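Benzoate transport porin BenP (Acinetobacter baumannii AB307-0294, PDB 5DL8) probably acts as an outer-membrane porin of the OprD family, letting small molecules, likely carboxylates such as benzoate, enter the bacterial cell through its beta-barrel. Local coordinates at residues Leu133-Leu137 with Pro138-Val142; Gly220-Glu223 with Asp224-Lys228; Asn307-Ala310 with Thr311-Lys315; Val175-Arg178 with Asn179-Asp182. All coordinates share one frame; numbering follows the deposited sequence.

Contact 1 of 4, residues Leu133-Leu137 with Pro138-Val142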
loop_
_atom_site.group_PDB
_atom_site.type_symbol
_atom_site.label_atom_id
_atom_site.label_comp_id
_atom_site.label_asym_id
_atom_site.label_seq_id
_atom_site.Cartn_x
_atom_site.Cartn_y
_atom_site.Cartn_z
ATOM N N LEU A 133 -14.217 2.420 -2.168
ATOM C CA LEU A 133 -13.298 3.433 -1.817
ATOM C C LEU A 133 -11.848 2.964 -2.133
ATOM O O LEU A 133 -11.435 1.857 -1.771
ATOM C CB LEU A 133 -13.407 3.624 -0.283
ATOM C CG LEU A 133 -14.781 3.816 0.359
ATOM C CD1 LEU A 133 -14.697 3.987 1.879
ATOM C CD2 LEU A 133 -15.498 5.012 -0.323
ATOM N N TRP A 134 -11.116 3.857 -2.787
ATOM C CA TRP A 134 -9.729 3.753 -2.985
ATOM C C TRP A 134 -9.045 4.583 -1.858
ATOM O O TRP A 134 -8.801 5.721 -2.014
ATOM C CB TRP A 134 -9.298 4.334 -4.396
ATOM C CG TRP A 134 -10.038 3.626 -5.425
ATOM C CD1 TRP A 134 -11.229 3.991 -5.921
ATOM C CD2 TRP A 134 -9.745 2.275 -5.939
ATOM N NE1 TRP A 134 -11.683 2.951 -6.799
ATOM C CE2 TRP A 134 -10.791 1.918 -6.810
ATOM C CE3 TRP A 134 -8.654 1.409 -5.813
ATOM C CZ2 TRP A 134 -10.806 0.698 -7.578
ATOM C CZ3 TRP A 134 -8.691 0.117 -6.533
ATOM C CH2 TRP A 134 -9.797 -0.210 -7.377
ATOM N N LEU A 135 -8.625 3.952 -0.807
ATOM C CA LEU A 135 -8.055 4.629 0.367
ATOM C C LEU A 135 -6.538 4.684 0.200
ATOM O O LEU A 135 -5.905 3.702 -0.292
ATOM C CB LEU A 135 -8.408 3.815 1.616
ATOM C CG LEU A 135 -9.917 3.810 1.831
ATOM C CD1 LEU A 135 -10.335 2.897 2.922
ATOM C CD2 LEU A 135 -10.531 5.236 1.983
ATOM N N ASP A 136 -5.989 5.770 0.704
ATOM C CA ASP A 136 -4.586 5.990 0.754
ATOM C C ASP A 136 -4.243 6.466 2.196
ATOM O O ASP A 136 -3.930 7.623 2.392
ATOM C CB ASP A 136 -4.137 7.081 -0.267
ATOM C CG ASP A 136 -2.608 7.263 -0.289
ATOM O OD1 ASP A 136 -1.835 6.454 0.314
ATOM O OD2 ASP A 136 -2.159 8.231 -0.920
ATOM N N LEU A 137 -4.336 5.540 3.153
ATOM C CA LEU A 137 -4.234 5.775 4.577
ATOM C C LEU A 137 -3.458 4.697 5.259
ATOM O O LEU A 137 -3.275 3.554 4.747
ATOM C CB LEU A 137 -5.635 5.760 5.187
ATOM C CG LEU A 137 -6.481 6.991 4.718
ATOM C CD1 LEU A 137 -7.924 6.692 4.957
ATOM C CD2 LEU A 137 -6.116 8.344 5.333
ATOM N N PRO A 138 -3.018 4.988 6.466
ATOM C CA PRO A 138 -2.638 3.875 7.382
ATOM C C PRO A 138 -3.721 2.752 7.496
ATOM O O PRO A 138 -4.932 3.023 7.407
ATOM C CB PRO A 138 -2.571 4.617 8.690
ATOM C CG PRO A 138 -1.998 6.001 8.209
ATOM C CD PRO A 138 -2.905 6.298 7.098
ATOM N N VAL A 139 -3.317 1.522 7.710
ATOM C CA VAL A 139 -4.165 0.409 7.525
ATOM C C VAL A 139 -4.710 0.092 6.062
ATOM O O VAL A 139 -4.596 -1.048 5.617
ATOM C CB VAL A 139 -5.473 0.454 8.451
ATOM C CG1 VAL A 139 -6.104 -0.966 8.442
ATOM C CG2 VAL A 139 -5.192 0.912 9.900
ATOM N N THR A 140 -5.372 1.084 5.406
ATOM C CA THR A 140 -6.053 0.903 4.167
ATOM C C THR A 140 -5.307 1.687 3.113
ATOM O O THR A 140 -5.580 2.892 2.910
ATOM C CB THR A 140 -7.516 1.342 4.325
ATOM O OG1 THR A 140 -7.576 2.701 4.652
ATOM C CG2 THR A 140 -8.243 0.478 5.426
ATOM N N ALA A 141 -4.326 1.124 2.448
ATOM C CA ALA A 141 -3.547 1.943 1.435
ATOM C C ALA A 141 -3.803 1.550 -0.033
ATOM O O ALA A 141 -4.619 0.661 -0.319
ATOM C CB ALA A 141 -2.035 1.849 1.731
ATOM N N VAL A 142 -3.107 2.209 -0.960
ATOM C CA VAL A 142 -2.906 1.679 -2.356
ATOM C C VAL A 142 -2.211 0.271 -2.278
ATOM O O VAL A 142 -1.099 0.330 -1.657
ATOM C CB VAL A 142 -1.930 2.657 -3.114
ATOM C CG1 VAL A 142 -1.787 2.301 -4.621
ATOM C CG2 VAL A 142 -2.346 4.120 -2.851
#
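Leu137 and Thr140 close a tight reversal of the backbone, their CA atoms 5.2 Å apart, and Leu137 N donates to Thr140 O over 2.9 Å at an N-H...O angle of 150°. The donor stands above the carbonyl plane of Thr140. Inside this reversal Val139 has phi 64° and psi -55°, and a weak bond runs from Thr140 N back to Pro138 O; together they fit a classic gamma turn. The side chain of Thr140 then leans onto Leu135. Its OG1 sits between the backbone N and the carbonyl carbon, and from there it meets both the root and the end of the leucine: Leu135 CB and Leu135 CD1 are each 3.3 Å from Thr140 OG1. Leu137 runs alongside the threonine, pointing the same way, and its CB lies 3.7 Å from Thr140 OG1, so the hydroxyl is flanked by two leucines. Leu135 CB also reaches Thr140 O at 3.2 Å, which places a methylene beside the carbonyl that Leu137 N already grips. Around the turn, Tyr202 touches both leucines, while Glu302 accepts a bond from Val139 N. Lying only about 7 Å from the centre of the chain, this bend belongs to the segment joining strands 132-133 and 151-153, consistent with the inward-folded third loop that narrows the channel in OprD-family porins.

Contact 2 of 4, residues Gly220-Glu223 with Asp224-Lys228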
loop_
_atom_site.group_PDB
_atom_site.type_symbol
_atom_site.label_atom_id
_atom_site.label_comp_id
_atom_site.label_asym_id
_atom_site.label_seq_id
_atom_site.Cartn_x
_atom_site.Cartn_y
_atom_site.Cartn_z
ATOM N N GLY A 220 -7.593 4.712 13.995
ATOM C CA GLY A 220 -8.427 3.641 13.419
ATOM C C GLY A 220 -8.932 2.643 14.462
ATOM O O GLY A 220 -8.132 2.040 15.166
ATOM N N ASN A 221 -10.249 2.486 14.513
ATOM C CA ASN A 221 -10.884 1.538 15.465
ATOM C C ASN A 221 -11.303 0.363 14.593
ATOM O O ASN A 221 -12.309 0.410 13.863
ATOM C CB ASN A 221 -12.048 2.206 16.278
ATOM C CG ASN A 221 -12.999 1.210 16.913
ATOM O OD1 ASN A 221 -14.157 1.330 16.743
ATOM N ND2 ASN A 221 -12.524 0.239 17.575
ATOM N N LEU A 222 -10.487 -0.678 14.619
ATOM C CA LEU A 222 -10.829 -1.861 13.866
ATOM C C LEU A 222 -11.685 -2.771 14.766
ATOM O O LEU A 222 -11.148 -3.427 15.544
ATOM C CB LEU A 222 -9.491 -2.500 13.298
ATOM C CG LEU A 222 -9.584 -3.625 12.305
ATOM C CD1 LEU A 222 -10.427 -3.374 11.074
ATOM C CD2 LEU A 222 -8.177 -4.037 11.940
ATOM N N GLU A 223 -12.996 -2.689 14.706
ATOM C CA GLU A 223 -13.833 -3.292 15.768
ATOM C C GLU A 223 -13.496 -4.736 16.096
ATOM O O GLU A 223 -13.366 -5.541 15.160
ATOM C CB GLU A 223 -15.304 -3.178 15.453
ATOM C CG GLU A 223 -15.848 -1.754 15.401
ATOM C CD GLU A 223 -17.323 -1.692 15.045
ATOM O OE1 GLU A 223 -18.014 -2.734 15.107
ATOM O OE2 GLU A 223 -17.804 -0.613 14.654
ATOM N N ASP A 224 -13.293 -5.061 17.385
ATOM C CA ASP A 224 -13.074 -6.461 17.965
ATOM C C ASP A 224 -11.689 -7.016 17.663
ATOM O O ASP A 224 -11.363 -8.131 18.028
ATOM C CB ASP A 224 -14.087 -7.529 17.434
ATOM C CG ASP A 224 -15.529 -6.961 17.144
ATOM O OD1 ASP A 224 -16.100 -6.629 18.199
ATOM O OD2 ASP A 224 -16.038 -6.872 15.885
ATOM N N LEU A 225 -10.867 -6.259 16.916
ATOM C CA LEU A 225 -9.467 -6.653 16.667
ATOM C C LEU A 225 -8.473 -5.726 17.466
ATOM O O LEU A 225 -7.893 -6.147 18.473
ATOM C CB LEU A 225 -9.191 -6.721 15.139
ATOM C CG LEU A 225 -10.258 -7.456 14.294
ATOM C CD1 LEU A 225 -9.886 -7.539 12.802
ATOM C CD2 LEU A 225 -10.368 -8.864 14.827
ATOM N N TYR A 226 -8.311 -4.474 17.055
ATOM C CA TYR A 226 -7.331 -3.562 17.664
ATOM C C TYR A 226 -7.598 -2.103 17.236
ATOM O O TYR A 226 -8.284 -1.791 16.229
ATOM C CB TYR A 226 -5.883 -4.022 17.397
ATOM C CG TYR A 226 -5.439 -4.062 15.902
ATOM C CD1 TYR A 226 -4.904 -2.936 15.272
ATOM C CD2 TYR A 226 -5.466 -5.263 15.165
ATOM C CE1 TYR A 226 -4.517 -2.969 13.892
ATOM C CE2 TYR A 226 -5.076 -5.334 13.857
ATOM C CZ TYR A 226 -4.631 -4.208 13.207
ATOM O OH TYR A 226 -4.207 -4.307 11.901
ATOM N N ASN A 227 -7.077 -1.236 18.053
ATOM C CA ASN A 227 -7.113 0.227 17.844
ATOM C C ASN A 227 -5.758 0.764 17.545
ATOM O O ASN A 227 -4.776 0.363 18.126
ATOM C CB ASN A 227 -7.717 0.860 19.096
ATOM C CG ASN A 227 -9.171 0.410 19.293
ATOM O OD1 ASN A 227 -9.915 0.217 18.320
ATOM N ND2 ASN A 227 -9.548 0.144 20.531
ATOM N N LYS A 228 -5.666 1.621 16.574
ATOM C CA LYS A 228 -4.357 2.078 16.094
ATOM C C LYS A 228 -4.279 3.595 16.044
ATOM O O LYS A 228 -5.168 4.263 15.526
ATOM C CB LYS A 228 -4.102 1.468 14.759
ATOM C CG LYS A 228 -2.855 1.904 13.995
ATOM C CD LYS A 228 -3.094 1.402 12.578
ATOM C CE LYS A 228 -1.928 1.480 11.565
ATOM N NZ LYS A 228 -0.833 0.463 11.718
#
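A beta hairpin made by strands 213-222 and 226-238 reverses here, and Leu225 and Tyr226 both face Leu222 in a classic beta bulge. The strand segments are antiparallel, 170° between their directions. Gly220 and Lys228 form a hydrogen-bonded pair, N to O both ways at 2.9 Å. Nearer the turn, Leu222 N donates to Tyr226 O at 2.9 Å. In return Leu222 O receives Leu225 N at 3.2 Å and, more weakly, Tyr226 N, so a single carbonyl serves both bulge residues. Backbone angles at Glu223 and Asp224 fit a type II turn. On the face bearing Leu222 and Tyr226, the two side chains lie side by side: Leu222 CD2 rests over one face of the phenol, 4.1 Å from the centroid of the Tyr226 ring and 25° off its normal, a CH-pi contact. This placement has Tyr226 CG between its own backbone N and carbonyl carbon. Leu225 CD1 closes on Leu222 CG at 4.0 Å. The other face carries the amides of Asn221 and Asn227, their planes 52° apart; Asn221 ND2 donates to Asn227 OD1 at 2.7 Å, the acceptor lying nearly in the amide plane of Asn221. Asn201 ND2 binds Asn221 OD1, and Asn227 ND2 binds Asp256. Glu223 OE2 forms a salt bridge with Arg171 and also accepts from Asn201 ND2. With donor and acceptor of both asparagines engaged, each amide's rotation is probably fixed, and these bonds join the hairpin to strand 200-210 through Asn201 on one flank and to Asp256, just after strand 243-255, on the other.

Contact 3 of 4, residues Asn307-Ala310 with Thr311-Lys315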
loop_
_atom_site.group_PDB
_atom_site.type_symbol
_atom_site.label_atom_id
_atom_site.label_comp_id
_atom_site.label_asym_id
_atom_site.label_seq_id
_atom_site.Cartn_x
_atom_site.Cartn_y
_atom_site.Cartn_z
ATOM N N ASN A 307 9.741 2.404 5.353
ATOM C CA ASN A 307 10.165 1.555 4.220
ATOM C C ASN A 307 9.379 0.220 4.075
ATOM O O ASN A 307 9.973 -0.878 4.254
ATOM C CB ASN A 307 11.666 1.277 4.400
ATOM C CG ASN A 307 12.262 0.483 3.243
ATOM O OD1 ASN A 307 11.793 0.538 2.101
ATOM N ND2 ASN A 307 13.316 -0.236 3.550
ATOM N N TRP A 308 8.083 0.304 3.717
ATOM C CA TRP A 308 7.262 -0.952 3.532
ATOM C C TRP A 308 7.919 -1.824 2.377
ATOM O O TRP A 308 8.344 -1.314 1.392
ATOM C CB TRP A 308 5.759 -0.700 3.305
ATOM C CG TRP A 308 5.089 -1.921 3.071
ATOM C CD1 TRP A 308 4.752 -2.469 1.805
ATOM C CD2 TRP A 308 4.701 -2.876 4.032
ATOM N NE1 TRP A 308 4.165 -3.707 1.964
ATOM C CE2 TRP A 308 4.126 -4.011 3.304
ATOM C CE3 TRP A 308 4.702 -2.897 5.431
ATOM C CZ2 TRP A 308 3.567 -5.131 3.956
ATOM C CZ3 TRP A 308 4.129 -4.040 6.103
ATOM C CH2 TRP A 308 3.609 -5.156 5.344
ATOM N N ASN A 309 8.172 -3.093 2.616
ATOM C CA ASN A 309 8.929 -3.899 1.661
ATOM C C ASN A 309 8.386 -5.332 1.800
ATOM O O ASN A 309 7.257 -5.528 2.289
ATOM C CB ASN A 309 10.435 -3.748 1.891
ATOM C CG ASN A 309 10.916 -4.202 3.341
ATOM O OD1 ASN A 309 10.141 -4.667 4.238
ATOM N ND2 ASN A 309 12.189 -4.028 3.569
ATOM N N ALA A 310 9.154 -6.342 1.423
ATOM C CA ALA A 310 8.599 -7.693 1.293
ATOM C C ALA A 310 8.281 -8.400 2.576
ATOM O O ALA A 310 7.393 -9.190 2.606
ATOM C CB ALA A 310 9.602 -8.557 0.520
ATOM N N THR A 311 9.099 -8.152 3.632
ATOM C CA THR A 311 9.107 -8.903 4.855
ATOM C C THR A 311 8.797 -7.969 6.103
ATOM O O THR A 311 8.103 -8.367 7.028
ATOM C CB THR A 311 10.417 -9.756 4.987
ATOM O OG1 THR A 311 11.598 -8.978 5.035
ATOM C CG2 THR A 311 10.523 -10.806 3.882
ATOM N N GLY A 312 9.236 -6.706 6.077
ATOM C CA GLY A 312 8.578 -5.649 6.874
ATOM C C GLY A 312 9.281 -5.100 8.167
ATOM O O GLY A 312 9.051 -3.966 8.607
ATOM N N PHE A 313 10.061 -6.020 8.728
ATOM C CA PHE A 313 10.892 -5.857 9.871
ATOM C C PHE A 313 10.018 -5.389 11.040
ATOM O O PHE A 313 10.378 -4.415 11.694
ATOM C CB PHE A 313 12.001 -4.918 9.439
ATOM C CG PHE A 313 12.898 -5.512 8.335
ATOM C CD1 PHE A 313 12.499 -5.532 7.025
ATOM C CD2 PHE A 313 14.113 -6.079 8.661
ATOM C CE1 PHE A 313 13.328 -6.112 6.081
ATOM C CE2 PHE A 313 14.959 -6.583 7.722
ATOM C CZ PHE A 313 14.542 -6.690 6.427
ATOM N N PHE A 314 8.850 -6.034 11.222
ATOM C CA PHE A 314 7.861 -5.590 12.245
ATOM C C PHE A 314 7.749 -6.631 13.410
ATOM O O PHE A 314 6.825 -6.667 14.183
ATOM C CB PHE A 314 6.494 -5.200 11.570
ATOM C CG PHE A 314 5.909 -6.233 10.671
ATOM C CD1 PHE A 314 5.237 -7.360 11.194
ATOM C CD2 PHE A 314 5.993 -6.094 9.277
ATOM C CE1 PHE A 314 4.691 -8.385 10.311
ATOM C CE2 PHE A 314 5.508 -7.116 8.394
ATOM C CZ PHE A 314 4.824 -8.242 8.899
ATOM N N LYS A 315 8.710 -7.504 13.533
ATOM C CA LYS A 315 8.642 -8.526 14.528
ATOM C C LYS A 315 8.978 -7.951 15.941
ATOM O O LYS A 315 9.600 -6.897 16.087
ATOM C CB LYS A 315 9.599 -9.734 14.231
ATOM C CG LYS A 315 9.383 -10.436 12.901
ATOM C CD LYS A 315 10.579 -11.287 12.416
ATOM C CE LYS A 315 10.355 -11.775 11.037
ATOM N NZ LYS A 315 10.364 -10.706 10.000
#
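Trp308 and Phe314 approach each other obliquely and meet at their outer atoms: Phe314 CE2 is 4.1 Å from both Trp308 CZ3 and Trp308 CH2. Their first torsions differ. The indole extends anti to the backbone N of Trp308, whereas Phe314 CG stands between its N and carbonyl carbon (chi1 53°), bringing the phenyl back over the turn, where Phe314 CE2 lies 3.7 Å from Gly312 CA. Leu295 touches both aromatic side chains. A second pair, Asn309 and Phe313, crosses at about a right angle, with amide and ring planes 46° apart. The amide oxygen lies at the ring edge and in its plane, 3.8 Å from Phe313 CD1 to Asn309 OD1, while Asn309 ND2 approaches Phe313 CE1 obliquely at 3.5 Å. The same Asn309 OD1 accepts a weak bond from Gly312 N, 2.9 Å long but bent to 124°. The oxygen thus faces a backbone N-H, weakly bonded, and also lies beside the ring edge. Gly312 and Phe313 both adopt positive phi as the chain reverses. Glu360 of strand 355-368 takes Ala310 N and Thr311 OG1, joining the bend to the barrel wall. The arrangement is a compact irregular turn in the long connection between strands 278-288 and 319-328, consistent with a barrel loop folded inward, as in OprD-type porins.

Contact 4 of 4, residues Val175-Arg178 with Asn179-Asp182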
loop_
_atom_site.group_PDB
_atom_site.type_symbol
_atom_site.label_atom_id
_atom_site.label_comp_id
_atom_site.label_asym_id
_atom_site.label_seq_id
_atom_site.Cartn_x
_atom_site.Cartn_y
_atom_site.Cartn_z
ATOM N N VAL A 175 -13.290 -5.164 2.694
ATOM C CA VAL A 175 -12.063 -5.052 1.917
ATOM C C VAL A 175 -12.124 -6.111 0.805
ATOM O O VAL A 175 -12.625 -7.244 1.010
ATOM C CB VAL A 175 -10.753 -5.247 2.771
ATOM C CG1 VAL A 175 -10.766 -6.567 3.543
ATOM C CG2 VAL A 175 -9.530 -5.250 1.855
ATOM N N SER A 176 -11.644 -5.769 -0.367
ATOM C CA SER A 176 -11.431 -6.809 -1.452
ATOM C C SER A 176 -9.984 -6.884 -1.713
ATOM O O SER A 176 -9.431 -6.020 -2.417
ATOM C CB SER A 176 -12.087 -6.393 -2.749
ATOM O OG SER A 176 -12.117 -7.489 -3.683
ATOM N N PRO A 177 -9.314 -7.817 -1.087
ATOM C CA PRO A 177 -7.840 -7.893 -1.268
ATOM C C PRO A 177 -7.317 -8.038 -2.733
ATOM O O PRO A 177 -8.065 -8.438 -3.610
ATOM C CB PRO A 177 -7.445 -9.135 -0.399
ATOM C CG PRO A 177 -8.468 -9.165 0.643
ATOM C CD PRO A 177 -9.760 -8.799 -0.089
ATOM N N ARG A 178 -6.049 -7.682 -2.953
ATOM C CA ARG A 178 -5.444 -7.683 -4.265
ATOM C C ARG A 178 -5.639 -9.084 -5.019
ATOM O O ARG A 178 -5.847 -9.095 -6.186
ATOM C CB ARG A 178 -3.968 -7.318 -4.167
ATOM C CG ARG A 178 -3.110 -8.420 -3.607
ATOM C CD ARG A 178 -1.762 -7.941 -3.205
ATOM N NE ARG A 178 -0.887 -9.041 -2.732
ATOM C CZ ARG A 178 0.229 -8.856 -1.970
ATOM N NH1 ARG A 178 0.538 -7.572 -1.504
ATOM N NH2 ARG A 178 1.012 -9.926 -1.614
ATOM N N ASN A 179 -5.692 -10.197 -4.274
ATOM C CA ASN A 179 -5.748 -11.529 -4.823
ATOM C C ASN A 179 -7.095 -12.131 -4.662
ATOM O O ASN A 179 -7.168 -13.388 -4.642
ATOM C CB ASN A 179 -4.648 -12.451 -4.187
ATOM C CG ASN A 179 -4.834 -12.691 -2.665
ATOM O OD1 ASN A 179 -5.131 -11.801 -1.922
ATOM N ND2 ASN A 179 -4.555 -13.881 -2.214
ATOM N N GLU A 180 -8.177 -11.321 -4.536
ATOM C CA GLU A 180 -9.502 -11.898 -4.339
ATOM C C GLU A 180 -10.506 -11.137 -5.147
ATOM O O GLU A 180 -10.286 -9.994 -5.463
ATOM C CB GLU A 180 -10.015 -11.878 -2.837
ATOM C CG GLU A 180 -9.107 -12.449 -1.786
ATOM C CD GLU A 180 -8.992 -13.964 -1.804
ATOM O OE1 GLU A 180 -9.725 -14.652 -2.596
ATOM O OE2 GLU A 180 -8.149 -14.508 -1.022
ATOM N N GLU A 181 -11.657 -11.759 -5.336
ATOM C CA GLU A 181 -12.755 -11.199 -6.138
ATOM C C GLU A 181 -13.780 -10.452 -5.379
ATOM O O GLU A 181 -14.406 -9.608 -5.925
ATOM C CB GLU A 181 -13.604 -12.332 -6.832
ATOM C CG GLU A 181 -12.788 -13.143 -7.863
ATOM C CD GLU A 181 -13.652 -13.903 -8.909
ATOM O OE1 GLU A 181 -14.552 -14.613 -8.563
ATOM O OE2 GLU A 181 -13.415 -13.788 -10.090
ATOM N N ASP A 182 -14.051 -10.867 -4.168
ATOM C CA ASP A 182 -15.203 -10.386 -3.426
ATOM C C ASP A 182 -14.741 -9.427 -2.317
ATOM O O ASP A 182 -13.592 -9.389 -1.973
ATOM C CB ASP A 182 -15.933 -11.593 -2.815
ATOM C CG ASP A 182 -16.777 -12.330 -3.851
ATOM O OD1 ASP A 182 -16.821 -11.854 -5.036
ATOM O OD2 ASP A 182 -17.425 -13.366 -3.498
HETATM O O HOH W 1 -13.696 -6.750 -6.070
#
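Ser176 ends strand 165-176 and reaches back across the type I beta turn formed by Pro177 to Glu180, its side chain meeting Asp182 on the returning chain. Its CB comes first, 3.4 Å from Asp182 O. Beyond it, OG is anti to the backbone N (chi1 -168°), and this torsion directs the hydroxyl at the same carbonyl: Ser176 OG donates to Asp182 O at 3.0 Å. The approach is steep, the donor standing 70° above the carbonyl plane, so the bond misses the lone-pair directions. At this tip the oxygen also acts as acceptor, receiving a hydrogen bond from a water that lies 3.0 Å from Ser176 OG. Lys114 NZ makes hydrogen bonds to Pro177 O and Glu180 O, and a weak one to the hydroxyl, so a single ammonium group draws together three oxygens on both sides of the turn. The turn itself is closed by Glu180 N donating to Pro177 O at 3.0 Å, again from well above the carbonyl plane. Over it the proline ring and the glutamate chain cross at a slant: Pro177 CB lies 4.0 Å from Glu180 CG, and a bend beyond CG leads the carboxylate away. Asn179 adds its amide oxygen, 3.8 Å from Pro177 CB to Asn179 OD1. Arg178 points out of the turn, extended from CG to NE, to a salt bridge with Asp143. The water that donates to Ser176 OG also donates to the backbone, 2.9 Å from Glu181 O.

All four contacts are local chain reversals, but they sit at different depths. Contact 1, largely buried, lies nearest the chain centre; contact 4 is buried at Ser176 to Asn179 and exposed at Glu181 and Asp182; contacts 2 and 3 are partly buried. Only contact 2 is built on paired strands, its backbone bonding interrupted by a bulge. Contact 1 has a backbone-to-backbone bond, contact 3 a weak backbone-to-amide bond, and both add side-chain packing; contact 4 combines a turn-closing backbone bond with serine, water and lysine. Val139 CG2 packs on Lys228 CD at 3.4 Å, joining contacts 1 and 2. The connection holding contact 3 supplies Glu302 and Tyr304 to contact 1, Tyr293 to Lys228, and Phe299 to Arg178.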